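Local coordinates for protein SidF, inhibitor of growth family, member 3 (Legionella pneumophila subsp. pneumophila, PDB 4FYE) that acts as a phosphoinositide phosphatase, probably removing the 3-phosphate from the inositol ring of membrane phosphatidylinositol phosphates, at residues A[648-660]-A[717-729]. The protein carries 1 engineered substitution. Sequence-based numbering, arbitrary orientation.
With PO4 (phosphate ion), chain B.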
loop_
_atom_site.group_PDB
_atom_site.type_symbol
_atom_site.label_atom_id
_atom_site.label_comp_id
_atom_site.label_asym_id
_atom_site.label_seq_id
_atom_site.Cartn_x
_atom_site.Cartn_y
_atom_site.Cartn_z
ATOM N N SER A 648 -2.970 0.782 10.361
ATOM C CA SER A 648 -1.818 1.676 10.144
ATOM C C SER A 648 -0.926 1.331 8.906
ATOM O O SER A 648 -0.033 2.093 8.553
ATOM C CB SER A 648 -0.947 1.652 11.408
ATOM O OG SER A 648 -0.370 0.345 11.567
ATOM N N ASN A 649 -1.119 0.130 8.382
ATOM C CA ASN A 649 -0.389 -0.364 7.228
ATOM C C ASN A 649 1.013 -0.834 7.568
ATOM O O ASN A 649 1.768 -1.221 6.698
ATOM C CB ASN A 649 -0.328 0.671 6.116
ATOM C CG ASN A 649 -0.069 0.040 4.773
ATOM O OD1 ASN A 649 -0.731 -0.918 4.396
ATOM N ND2 ASN A 649 0.912 0.558 4.055
ATOM N N ASN A 650 1.355 -0.783 8.841
ATOM C CA ASN A 650 2.622 -1.307 9.314
ATOM C C ASN A 650 2.758 -2.817 9.191
ATOM O O ASN A 650 3.839 -3.325 8.934
ATOM C CB ASN A 650 2.898 -0.852 10.742
ATOM C CG ASN A 650 3.300 0.600 10.814
ATOM O OD1 ASN A 650 3.966 1.109 9.923
ATOM N ND2 ASN A 650 2.888 1.274 11.871
ATOM N N ASP A 651 1.673 -3.537 9.434
ATOM C CA ASP A 651 1.775 -4.975 9.591
ATOM C C ASP A 651 1.142 -5.846 8.512
ATOM O O ASP A 651 1.840 -6.382 7.675
ATOM C CB ASP A 651 1.263 -5.359 10.974
ATOM C CG ASP A 651 1.687 -4.368 12.036
ATOM O OD1 ASP A 651 2.893 -4.274 12.319
ATOM O OD2 ASP A 651 0.818 -3.671 12.585
ATOM N N ARG A 652 -0.175 -5.990 8.532
ATOM C CA ARG A 652 -0.846 -6.886 7.596
ATOM C C ARG A 652 -0.680 -6.468 6.144
ATOM O O ARG A 652 -0.463 -7.293 5.276
ATOM C CB ARG A 652 -2.329 -7.000 7.934
ATOM C CG ARG A 652 -2.663 -8.132 8.880
ATOM C CD ARG A 652 -4.052 -7.976 9.456
ATOM N NE ARG A 652 -4.309 -6.617 9.899
ATOM C CZ ARG A 652 -5.435 -6.224 10.473
ATOM N NH1 ARG A 652 -6.410 -7.086 10.669
ATOM N NH2 ARG A 652 -5.585 -4.971 10.850
ATOM N N GLY A 653 -0.781 -5.173 5.899
ATOM C CA GLY A 653 -0.662 -4.592 4.537
ATOM C C GLY A 653 0.716 -4.744 3.951
ATOM O O GLY A 653 0.875 -5.037 2.750
ATOM N N GLN A 654 1.738 -4.568 4.781
ATOM C CA GLN A 654 3.122 -4.844 4.354
ATOM C C GLN A 654 3.346 -6.289 3.890
ATOM O O GLN A 654 4.144 -6.545 2.951
ATOM C CB GLN A 654 4.124 -4.621 5.521
ATOM C CG GLN A 654 4.337 -3.166 5.869
ATOM C CD GLN A 654 4.527 -2.363 4.605
ATOM O OE1 GLN A 654 5.531 -2.481 3.929
ATOM N NE2 GLN A 654 3.526 -1.583 4.254
ATOM N N ARG A 655 2.725 -7.230 4.584
ATOM C CA ARG A 655 2.880 -8.607 4.200
ATOM C C ARG A 655 2.140 -8.899 2.864
ATOM O O ARG A 655 2.607 -9.696 2.049
ATOM C CB ARG A 655 2.382 -9.591 5.262
ATOM C CG ARG A 655 2.829 -9.509 6.722
ATOM C CD ARG A 655 4.299 -9.369 7.212
ATOM N NE ARG A 655 5.278 -10.236 6.695
ATOM C CZ ARG A 655 6.231 -10.914 7.374
ATOM N NH1 ARG A 655 6.362 -10.906 8.679
ATOM N NH2 ARG A 655 7.112 -11.647 6.674
ATOM N N LEU A 656 0.984 -8.267 2.638
ATOM C CA LEU A 656 0.369 -8.391 1.365
ATOM C C LEU A 656 1.323 -7.739 0.315
ATOM O O LEU A 656 1.555 -8.343 -0.759
ATOM C CB LEU A 656 -1.015 -7.736 1.378
ATOM C CG LEU A 656 -1.690 -7.828 0.020
ATOM C CD1 LEU A 656 -2.064 -9.265 -0.490
ATOM C CD2 LEU A 656 -2.866 -6.907 0.107
ATOM N N ALA A 657 1.887 -6.548 0.604
ATOM C CA ALA A 657 2.809 -5.920 -0.382
ATOM C C ALA A 657 3.999 -6.840 -0.704
ATOM O O ALA A 657 4.463 -6.900 -1.871
ATOM C CB ALA A 657 3.280 -4.530 0.079
ATOM N N GLN A 658 4.445 -7.618 0.297
ATOM C CA GLN A 658 5.565 -8.545 0.133
ATOM C C GLN A 658 5.178 -9.675 -0.824
ATOM O O GLN A 658 5.968 -10.096 -1.666
ATOM C CB GLN A 658 5.941 -9.183 1.499
ATOM C CG GLN A 658 6.834 -10.442 1.388
ATOM C CD GLN A 658 7.311 -11.115 2.745
ATOM O OE1 GLN A 658 7.952 -12.197 2.715
ATOM N NE2 GLN A 658 6.994 -10.535 3.883
ATOM N N LYS A 659 3.984 -10.225 -0.660
ATOM C CA LYS A 659 3.486 -11.249 -1.576
ATOM C C LYS A 659 3.376 -10.687 -3.009
ATOM O O LYS A 659 3.763 -11.340 -3.987
ATOM C CB LYS A 659 2.123 -11.714 -1.038
ATOM C CG LYS A 659 2.047 -13.149 -0.563
ATOM C CD LYS A 659 2.874 -13.481 0.629
ATOM C CE LYS A 659 2.698 -14.950 1.064
ATOM N NZ LYS A 659 3.719 -15.959 0.557
ATOM N N ILE A 660 2.915 -9.452 -3.179
ATOM C CA ILE A 660 2.675 -8.971 -4.553
ATOM C C ILE A 660 4.000 -8.610 -5.186
ATOM O O ILE A 660 4.223 -8.920 -6.358
ATOM C CB ILE A 660 1.800 -7.708 -4.528
ATOM C CG1 ILE A 660 0.394 -8.081 -4.087
ATOM C CG2 ILE A 660 1.770 -7.030 -5.877
ATOM C CD1 ILE A 660 -0.307 -6.941 -3.385
ATOM N N GLY A 717 6.967 -4.444 11.498
ATOM C CA GLY A 717 6.060 -5.380 11.025
ATOM C C GLY A 717 5.799 -6.269 12.229
ATOM O O GLY A 717 6.703 -6.962 12.668
ATOM N N LYS A 718 4.567 -6.309 12.697
ATOM C CA LYS A 718 4.162 -7.157 13.817
ATOM C C LYS A 718 3.111 -8.213 13.470
ATOM O O LYS A 718 2.466 -8.728 14.375
ATOM C CB LYS A 718 3.492 -6.274 14.887
ATOM C CG LYS A 718 3.956 -6.600 16.270
ATOM C CD LYS A 718 2.791 -6.827 17.215
ATOM C CE LYS A 718 3.218 -7.662 18.425
ATOM N NZ LYS A 718 2.059 -8.013 19.303
ATOM N N PHE A 719 2.866 -8.482 12.199
ATOM C CA PHE A 719 1.920 -9.520 11.757
ATOM C C PHE A 719 2.111 -10.921 12.409
ATOM O O PHE A 719 3.195 -11.470 12.354
ATOM C CB PHE A 719 2.010 -9.692 10.249
ATOM C CG PHE A 719 1.134 -10.824 9.723
ATOM C CD1 PHE A 719 -0.260 -10.762 9.870
ATOM C CD2 PHE A 719 1.699 -11.957 9.114
ATOM C CE1 PHE A 719 -1.064 -11.785 9.408
ATOM C CE2 PHE A 719 0.880 -12.957 8.638
ATOM C CZ PHE A 719 -0.488 -12.878 8.780
ATOM N N GLU A 720 1.059 -11.537 12.955
ATOM C CA GLU A 720 1.230 -12.894 13.478
ATOM C C GLU A 720 1.088 -13.902 12.391
ATOM O O GLU A 720 -0.016 -14.123 11.878
ATOM C CB GLU A 720 0.231 -13.181 14.542
ATOM C CG GLU A 720 0.538 -12.411 15.800
ATOM C CD GLU A 720 -0.599 -12.486 16.800
ATOM O OE1 GLU A 720 -1.072 -11.397 17.211
ATOM O OE2 GLU A 720 -1.026 -13.626 17.143
ATOM N N ILE A 721 2.202 -14.537 12.034
ATOM C CA ILE A 721 2.159 -15.507 10.969
ATOM C C ILE A 721 1.152 -16.614 11.348
ATOM O O ILE A 721 1.136 -17.036 12.495
ATOM C CB ILE A 721 3.560 -16.035 10.625
ATOM C CG1 ILE A 721 4.400 -14.881 10.025
ATOM C CG2 ILE A 721 3.454 -17.165 9.631
ATOM C CD1 ILE A 721 5.926 -15.099 10.084
ATOM N N GLN A 722 0.305 -17.030 10.392
ATOM C CA GLN A 722 -0.751 -18.001 10.635
ATOM C C GLN A 722 -0.334 -19.368 10.234
ATOM O O GLN A 722 -0.712 -20.311 10.883
ATOM C CB GLN A 722 -2.024 -17.673 9.847
ATOM C CG GLN A 722 -2.760 -16.451 10.413
ATOM C CD GLN A 722 -3.043 -16.555 11.889
ATOM O OE1 GLN A 722 -2.408 -15.885 12.686
ATOM N NE2 GLN A 722 -3.990 -17.400 12.263
ATOM N N ASP A 723 0.366 -19.471 9.104
ATOM C CA ASP A 723 0.993 -20.701 8.666
ATOM C C ASP A 723 2.491 -20.475 8.229
ATOM O O ASP A 723 2.781 -19.703 7.279
ATOM C CB ASP A 723 0.162 -21.303 7.542
ATOM C CG ASP A 723 0.806 -22.526 6.953
ATOM O OD1 ASP A 723 2.001 -22.777 7.287
ATOM O OD2 ASP A 723 0.163 -23.216 6.132
ATOM N N LYS A 724 3.430 -21.137 8.924
ATOM C CA LYS A 724 4.833 -20.665 8.939
ATOM C C LYS A 724 5.450 -20.918 7.533
ATOM O O LYS A 724 6.383 -20.270 7.103
ATOM C CB LYS A 724 5.666 -21.319 10.041
ATOM C CG LYS A 724 5.784 -22.807 9.822
ATOM C CD LYS A 724 6.757 -23.471 10.782
ATOM C CE LYS A 724 7.038 -24.891 10.255
ATOM N NZ LYS A 724 7.905 -25.788 11.068
ATOM N N ALA A 725 4.855 -21.830 6.786
ATOM C CA ALA A 725 5.365 -22.146 5.483
ATOM C C ALA A 725 5.089 -21.058 4.430
ATOM O O ALA A 725 5.682 -21.102 3.333
ATOM C CB ALA A 725 4.793 -23.480 5.083
ATOM N N ASN A 726 4.222 -20.089 4.785
ATOM C CA ASN A 726 3.972 -18.865 3.982
ATOM C C ASN A 726 5.066 -17.824 3.915
ATOM O O ASN A 726 4.996 -16.980 3.008
ATOM C CB ASN A 726 2.687 -18.147 4.398
ATOM C CG ASN A 726 1.431 -18.941 4.032
ATOM O OD1 ASN A 726 1.472 -19.745 3.113
ATOM N ND2 ASN A 726 0.307 -18.706 4.755
ATOM N N PHE A 727 6.059 -17.863 4.835
ATOM C CA PHE A 727 7.085 -16.840 4.857
ATOM C C PHE A 727 8.476 -17.385 5.194
ATOM O O PHE A 727 8.638 -18.268 6.050
ATOM C CB PHE A 727 6.670 -15.757 5.857
ATOM C CG PHE A 727 5.435 -14.995 5.437
ATOM C CD1 PHE A 727 5.522 -13.944 4.559
ATOM C CD2 PHE A 727 4.177 -15.334 5.953
ATOM C CE1 PHE A 727 4.367 -13.256 4.172
ATOM C CE2 PHE A 727 3.045 -14.639 5.602
ATOM C CZ PHE A 727 3.140 -13.611 4.679
ATOM N N ALA A 728 9.478 -16.854 4.514
ATOM C CA ALA A 728 10.873 -17.170 4.767
ATOM C C ALA A 728 11.254 -16.829 6.201
ATOM O O ALA A 728 11.998 -17.565 6.858
ATOM C CB ALA A 728 11.749 -16.413 3.811
ATOM N N ASP A 729 10.717 -15.746 6.734
ATOM C CA ASP A 729 11.184 -15.274 8.048
ATOM C C ASP A 729 10.275 -15.796 9.217
ATOM O O ASP A 729 9.199 -16.329 9.023
ATOM C CB ASP A 729 11.225 -13.768 8.090
ATOM C CG ASP A 729 9.845 -13.191 8.218
ATOM O OD1 ASP A 729 9.132 -13.263 7.197
ATOM O OD2 ASP A 729 9.420 -12.775 9.340
HETATM P P PO4 B . -2.097 -3.585 10.850
HETATM O O1 PO4 B . -2.150 -5.064 10.450
HETATM O O2 PO4 B . -3.497 -2.981 10.849
HETATM O O3 PO4 B . -1.536 -3.306 12.252
HETATM O O4 PO4 B . -1.220 -2.817 9.843
#
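Arg655 with Asp729 and Phe727, and Asp651 with Lys718, carry a buried helix-to-loop contact, in which the start of helix 652-668 and the turn before it lie against the loop leading to helix 733-741. At the phosphate end, Lys718 N donates to Asp651 OD1 (2.7 Å), on the anti side and 34° out of the carboxylate plane. Phe719 then packs on the aliphatic parts of both arginines: its CD2 is 3.6 Å from Arg655 CG and its CD1 3.7 Å from Arg652 CG, while Phe625 meets the ring edge-to-face. Bends at chi2 (-48°) and chi3 turn the chain of Arg655 past Phe719 and on toward Asp729. Arg655 NH2 meets Asp729 OD1 on its syn side in a 2.6 Å salt bridge, tilted somewhat from the carboxylate plane, the two planes 21° apart. Arg655 CZ sits over one face of the Phe727 ring, 4.5 Å from its centroid and offset toward the rim, a cation-pi contact with the guanidinium steeply tilted. At the far end, Lys659 NZ donates to Asn726 O (2.9 Å) and forms a second cation-pi contact with Phe727. Alongside, Asp651 N, Arg652 N and Arg652 NE and NH2 donate to the bound phosphate; Ser646 OG and Lys647 N also bind it. Ser646 to Arg652 matches the CX5R P-loop of cysteine-based phosphatases, with Ser646, probably the engineered residue, in the cysteine position.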